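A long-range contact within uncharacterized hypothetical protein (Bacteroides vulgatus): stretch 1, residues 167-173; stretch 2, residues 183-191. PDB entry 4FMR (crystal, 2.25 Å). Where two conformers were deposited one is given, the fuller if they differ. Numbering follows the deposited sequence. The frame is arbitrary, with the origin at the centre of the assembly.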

# COMPACT_ATOMS: atom_id res chain seq x y z
N ASP B 167 -6.91 26.94 28.55
CA ASP B 167 -5.96 26.02 29.15
C ASP B 167 -4.74 25.75 28.22
O ASP B 167 -4.91 25.48 27.03
N PRO B 168 -3.50 25.84 28.78
CA PRO B 168 -2.29 25.63 27.96
C PRO B 168 -2.13 24.20 27.40
O PRO B 168 -1.33 24.04 26.47
N SER B 169 -2.87 23.19 27.93
CA SER B 169 -2.80 21.80 27.44
C SER B 169 -3.59 21.60 26.11
O SER B 169 -3.37 20.61 25.42
N VAL B 170 -4.50 22.52 25.77
CA VAL B 170 -5.36 22.50 24.57
C VAL B 170 -4.46 22.51 23.31
O VAL B 170 -3.48 23.24 23.24
N GLY B 171 -4.77 21.63 22.36
CA GLY B 171 -4.01 21.48 21.13
C GLY B 171 -3.82 20.06 20.66
O GLY B 171 -4.44 19.12 21.17
N VAL B 172 -2.96 19.90 19.64
CA VAL B 172 -2.66 18.60 19.05
C VAL B 172 -1.24 18.21 19.45
O VAL B 172 -0.32 19.03 19.36
N THR B 173 -1.08 16.96 19.93
CA THR B 173 0.18 16.35 20.34
C THR B 173 0.40 15.02 19.62
O THR B 173 -0.55 14.33 19.23
N THR B 183 5.46 15.65 21.14
CA THR B 183 5.70 16.82 20.29
C THR B 183 4.38 17.57 20.22
O THR B 183 3.41 17.01 19.71
N LYS B 184 4.34 18.80 20.70
CA LYS B 184 3.12 19.54 20.55
C LYS B 184 3.19 20.36 19.26
O LYS B 184 4.16 21.07 19.02
N ILE B 185 2.16 20.24 18.44
CA ILE B 185 2.01 21.02 17.22
C ILE B 185 1.62 22.44 17.64
O ILE B 185 0.70 22.62 18.45
N ASP B 186 2.33 23.46 17.11
CA ASP B 186 1.99 24.86 17.40
C ASP B 186 0.56 25.12 16.92
O ASP B 186 0.18 24.63 15.86
N ASN B 187 -0.23 25.83 17.73
CA ASN B 187 -1.63 26.13 17.44
C ASN B 187 -1.82 26.82 16.10
O ASN B 187 -2.89 26.63 15.51
N ASP B 188 -0.81 27.56 15.59
CA ASP B 188 -0.92 28.25 14.29
C ASP B 188 -0.79 27.22 13.13
O ASP B 188 -1.19 27.55 12.01
N MSE B 189 -0.27 25.98 13.43
CA MSE B 189 -0.13 24.92 12.43
C MSE B 189 -1.44 24.13 12.33
O MSE B 189 -1.52 23.13 11.61
N ILE B 190 -2.49 24.60 13.03
CA ILE B 190 -3.86 24.09 12.92
C ILE B 190 -4.44 25.04 11.86
O ILE B 190 -4.62 26.21 12.14
N VAL B 191 -4.55 24.57 10.60
CA VAL B 191 -4.95 25.39 9.45
C VAL B 191 -6.49 25.48 9.32
O VAL B 191 -7.00 26.53 8.93

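The two stretches meet as antiparallel strands where Thr 173 faces Lys 184 in a non-hydrogen-bonded pair, and beyond it Ile 185 N donates to Val 172 O (2.9 Å).

The apolar packing centres on Val 172. Its CB leaves the backbone sideways, and chi1 near 180° (t) sends its two methyls to different partners: CG1 lies 3.9 Å from Ile 185 CD1, and CG2 lies 4.1 Å from Ile 190 CD1. Both isoleucines point toward stretch 1 with chi1 m and chi2 t, so their longer arms reach the short, branched valine. On the sheet face shared by Thr 173 and Lys 184, the threonine (chi1 p) sets its methyl CG2 3.9 Å from Lys 184 CG, a contact of carbon with the aliphatic part of a charged chain.

That lysine is extended, all four chi angles t, and runs alongside stretch 1 to the turn formed by Asp 167 to Val 170. There its ammonium NZ donates to Val 170 O (2.7 Å) and also lies 2.8 Å from Pro 168 O; a long flexible chain suits this reach to backbone carbonyls. Glycine suits position 171: an ideal CB would clash with Lys 184 CE and, at these backbone angles, jam against the preceding carbonyl. The turn itself is braced by Asp 167 OD1, which accepts from Ser 169 N (2.9 Å) and Ser 169 OG (2.7 Å).

Water completes the polar contacts. Asn 187 (chi1 m) leaves sideways, but its amide end comes nearer stretch 1 and uses both polar atoms. ND2 donates to a water (2.8 Å) that donates to Val 170 O (3.0 Å). A second water donates to Asn 187 OD1 (2.9 Å) and Ile 185 O (2.6 Å) while accepting from Val 172 N (2.9 Å), bridging the two stretches where their backbones move apart.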

# COMPACT_ATOMS: atom_id res chain seq x y z
CB ASP B 167 -6.66 24.70 29.52
CG ASP B 167 -5.89 23.83 30.48
OD1 ASP B 167 -4.79 23.36 30.11
OD2 ASP B 167 -6.43 23.54 31.57
CB PRO B 168 -1.14 25.93 28.93
CG PRO B 168 -1.77 26.77 30.03
CD PRO B 168 -3.14 26.21 30.17
CB SER B 169 -3.34 20.82 28.49
OG SER B 169 -4.71 21.06 28.74
CB VAL B 170 -6.35 23.70 24.65
CG1 VAL B 170 -6.91 24.11 23.30
CG2 VAL B 170 -7.47 23.43 25.65
CB VAL B 172 -2.87 18.56 17.51
CG1 VAL B 172 -2.81 17.12 17.00
CG2 VAL B 172 -4.19 19.22 17.12
CB THR B 173 0.24 16.12 21.87
OG1 THR B 173 -0.86 15.32 22.26
CG2 THR B 173 0.27 17.42 22.68
CB THR B 183 6.23 16.44 18.86
OG1 THR B 183 7.43 15.67 18.94
CG2 THR B 183 6.45 17.66 17.95
CB LYS B 184 2.80 20.42 21.76
CG LYS B 184 1.37 21.00 21.66
CD LYS B 184 0.90 21.62 22.93
CE LYS B 184 -0.43 22.27 22.71
NZ LYS B 184 -0.82 23.09 23.88
CB ILE B 185 0.96 20.32 16.29
CG1 ILE B 185 1.59 19.06 15.64
CG2 ILE B 185 0.37 21.29 15.23
CD1 ILE B 185 0.64 18.01 15.35
CB ASP B 186 2.99 25.83 16.74
CG ASP B 186 2.92 27.28 17.24
OD1 ASP B 186 1.81 27.87 17.17
OD2 ASP B 186 3.97 27.83 17.61
CB ASN B 187 -2.24 26.99 18.54
CG ASN B 187 -2.65 26.21 19.77
OD1 ASN B 187 -2.81 24.98 19.77
ND2 ASN B 187 -2.88 26.94 20.85
CB ASP B 188 0.08 29.42 14.14
CG ASP B 188 1.59 29.14 14.10
OD1 ASP B 188 1.98 27.95 14.24
OD2 ASP B 188 2.36 30.10 13.92
CB MSE B 189 1.07 24.04 12.73
CG MSE B 189 2.37 24.84 12.77
SE MSE B 189 2.86 25.61 11.03
CE MSE B 189 1.89 27.36 10.91
CB ILE B 190 -4.66 24.01 14.24
CG1 ILE B 190 -3.96 23.08 15.29
CG2 ILE B 190 -6.12 23.56 13.94
CD1 ILE B 190 -4.47 23.26 16.75
CB VAL B 191 -4.31 24.78 8.18
CG1 VAL B 191 -4.63 25.61 6.94
CG2 VAL B 191 -2.81 24.67 8.37
O HOH W 1 -2.97 26.18 23.59
O HOH W 2 -1.88 22.40 18.79